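Side-chain contact in transcriptional regulator KdgR (Pseudomonas aeruginosa, PDB 5Y6I), which probably binds DNA as an IclR-family transcription factor, with a helix-turn-helix domain joined to a presumed effector-binding domain: residues S39-H44 and S50-Y55. Numbering follows the deposited sequence.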
loop_
_atom_site.group_PDB
_atom_site.type_symbol
_atom_site.label_atom_id
_atom_site.label_comp_id
_atom_site.label_asym_id
_atom_site.label_seq_id
_atom_site.Cartn_x
_atom_site.Cartn_y
_atom_site.Cartn_z
ATOM N N SER A 39 19.671 -15.720 18.159
ATOM C CA SER A 39 19.627 -17.123 17.750
ATOM C C SER A 39 18.476 -17.410 16.794
ATOM O O SER A 39 18.618 -18.222 15.870
ATOM C CB SER A 39 19.507 -18.015 18.973
ATOM O OG SER A 39 19.884 -19.332 18.643
ATOM N N ARG A 40 17.310 -16.797 17.031
ATOM C CA ARG A 40 16.195 -16.974 16.109
ATOM C C ARG A 40 16.494 -16.322 14.771
ATOM O O ARG A 40 16.118 -16.859 13.724
ATOM C CB ARG A 40 14.908 -16.411 16.718
ATOM C CG ARG A 40 14.104 -17.420 17.533
ATOM C CD ARG A 40 13.472 -18.476 16.616
ATOM N NE ARG A 40 12.129 -18.077 16.203
ATOM C CZ ARG A 40 11.523 -18.499 15.098
ATOM N NH1 ARG A 40 12.144 -19.336 14.275
ATOM N NH2 ARG A 40 10.301 -18.077 14.814
ATOM N N LEU A 41 17.213 -15.197 14.797
ATOM C CA LEU A 41 17.600 -14.484 13.581
ATOM C C LEU A 41 18.575 -15.298 12.734
ATOM O O LEU A 41 18.354 -15.508 11.534
ATOM C CB LEU A 41 18.236 -13.151 13.953
ATOM C CG LEU A 41 18.367 -12.090 12.870
ATOM C CD1 LEU A 41 17.075 -11.993 12.070
ATOM C CD2 LEU A 41 18.687 -10.754 13.499
ATOM N N ALA A 42 19.689 -15.727 13.335
ATOM C CA ALA A 42 20.695 -16.461 12.580
ATOM C C ALA A 42 20.151 -17.794 12.082
ATOM O O ALA A 42 20.556 -18.276 11.017
ATOM C CB ALA A 42 21.942 -16.668 13.438
ATOM N N GLU A 43 19.224 -18.398 12.831
ATOM C CA GLU A 43 18.590 -19.628 12.374
ATOM C C GLU A 43 17.681 -19.370 11.178
ATOM O O GLU A 43 17.511 -20.247 10.323
ATOM C CB GLU A 43 17.817 -20.260 13.530
ATOM C CG GLU A 43 16.964 -21.466 13.159
ATOM C CD GLU A 43 16.421 -22.178 14.384
ATOM O OE1 GLU A 43 17.181 -22.964 14.997
ATOM O OE2 GLU A 43 15.245 -21.941 14.746
ATOM N N HIS A 44 17.100 -18.177 11.087
ATOM C CA HIS A 44 16.254 -17.870 9.943
ATOM C C HIS A 44 17.090 -17.722 8.677
ATOM O O HIS A 44 16.882 -18.446 7.698
ATOM C CB HIS A 44 15.432 -16.611 10.216
ATOM C CG HIS A 44 14.075 -16.640 9.590
ATOM N ND1 HIS A 44 13.177 -17.663 9.811
ATOM C CD2 HIS A 44 13.467 -15.781 8.739
ATOM C CE1 HIS A 44 12.071 -17.429 9.130
ATOM N NE2 HIS A 44 12.219 -16.292 8.475
ATOM N N SER A 50 27.605 -15.291 15.119
ATOM C CA SER A 50 28.604 -14.236 15.259
ATOM C C SER A 50 28.584 -13.283 14.068
ATOM O O SER A 50 28.590 -12.056 14.243
ATOM C CB SER A 50 29.995 -14.847 15.470
ATOM O OG SER A 50 30.223 -15.986 14.647
ATOM N N LYS A 51 28.532 -13.814 12.842
ATOM C CA LYS A 51 28.423 -12.924 11.691
ATOM C C LYS A 51 27.124 -12.124 11.725
ATOM O O LYS A 51 27.114 -10.947 11.345
ATOM C CB LYS A 51 28.552 -13.717 10.383
ATOM C CG LYS A 51 27.986 -13.032 9.152
ATOM C CD LYS A 51 28.435 -13.718 7.847
ATOM C CE LYS A 51 27.453 -14.803 7.407
ATOM N NZ LYS A 51 27.925 -15.727 6.324
ATOM N N VAL A 52 26.025 -12.716 12.203
ATOM C CA VAL A 52 24.781 -11.944 12.276
ATOM C C VAL A 52 24.951 -10.792 13.251
ATOM O O VAL A 52 24.642 -9.635 12.935
ATOM C CB VAL A 52 23.579 -12.841 12.644
ATOM C CG1 VAL A 52 22.282 -12.010 12.763
ATOM C CG2 VAL A 52 23.394 -13.919 11.597
ATOM N N HIS A 53 25.480 -11.083 14.442
ATOM C CA HIS A 53 25.707 -10.012 15.409
ATOM C C HIS A 53 26.571 -8.898 14.828
ATOM O O HIS A 53 26.309 -7.720 15.090
ATOM C CB HIS A 53 26.346 -10.545 16.692
ATOM C CG HIS A 53 26.819 -9.453 17.595
ATOM N ND1 HIS A 53 25.995 -8.847 18.518
ATOM C CD2 HIS A 53 28.004 -8.805 17.663
ATOM C CE1 HIS A 53 26.663 -7.889 19.135
ATOM N NE2 HIS A 53 27.884 -7.845 18.636
ATOM N N ARG A 54 27.583 -9.240 14.027
ATOM C CA ARG A 54 28.453 -8.216 13.459
ATOM C C ARG A 54 27.680 -7.304 12.521
ATOM O O ARG A 54 27.762 -6.074 12.631
ATOM C CB ARG A 54 29.640 -8.858 12.733
ATOM C CG ARG A 54 30.887 -7.988 12.783
ATOM C CD ARG A 54 32.146 -8.748 12.413
ATOM N NE ARG A 54 32.163 -10.120 12.917
ATOM C CZ ARG A 54 32.352 -11.181 12.136
ATOM N NH1 ARG A 54 32.533 -11.003 10.830
ATOM N NH2 ARG A 54 32.362 -12.409 12.653
ATOM N N TYR A 55 26.905 -7.894 11.599
ATOM C CA TYR A 55 26.150 -7.089 10.640
ATOM C C TYR A 55 24.952 -6.414 11.287
ATOM O O TYR A 55 24.539 -5.342 10.834
ATOM C CB TYR A 55 25.694 -7.938 9.452
ATOM C CG TYR A 55 26.791 -8.270 8.468
ATOM C CD1 TYR A 55 27.579 -9.400 8.638
ATOM C CD2 TYR A 55 27.037 -7.453 7.369
ATOM C CE1 TYR A 55 28.582 -9.707 7.751
ATOM C CE2 TYR A 55 28.046 -7.747 6.479
ATOM C CZ TYR A 55 28.815 -8.881 6.673
ATOM O OH TYR A 55 29.822 -9.201 5.787
#
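Val52 meets Leu41 and Ala42 where the two helices of the helix-turn-helix motif face each other, helix 38-45 being followed after a short turn by helix 49-61, which by its position in the motif is probably the recognition helix, as in other winged-helix regulators. The tight part is small and wholly apolar. Val52 sends one methyl to each neighbour: its CG2 lies against the methyl of Ala42, Val52 CG2 and Ala42 CB being 3.6 Å apart, while CG1 lies beside the branch of Leu41. With CG1 anti to the backbone N (chi1 178°), CG2 is left beside that N and faces Ala42. Alanine suits its place because a single methyl lets the helices come close, and the CA atoms of Ala42 and Val52 are 6.1 Å apart. Valine suits the other side because its short fork offers one methyl to each of two successive residues without a long, flexible chain. Leu41 reaches further; its CG stands anti to its own N (chi1 -164°), which carries the branch to Val52 CG1, and it also packs on Leu32, as Val52 does on Met47 in the turn.

Around this buried patch the helices turn polar residues elsewhere. Ser39, Arg40 and Glu43 on one helix, and Ser50 and His53 on the other, are exposed and make no contact across the pair, as fits polar or ionisable groups that water can solvate. His44, also exposed, hydrogen-bonds through NE2 to Glu31 OE2, and Tyr55 packs on helix 18-31 and on Ala19 of the second subunit, so helix 49-61 also borders the dimer partner. On the apolar side, Val52 CG1 sits at the fork of the leucine, 3.9 Å from Leu41 CG and equally far from Leu41 CD2.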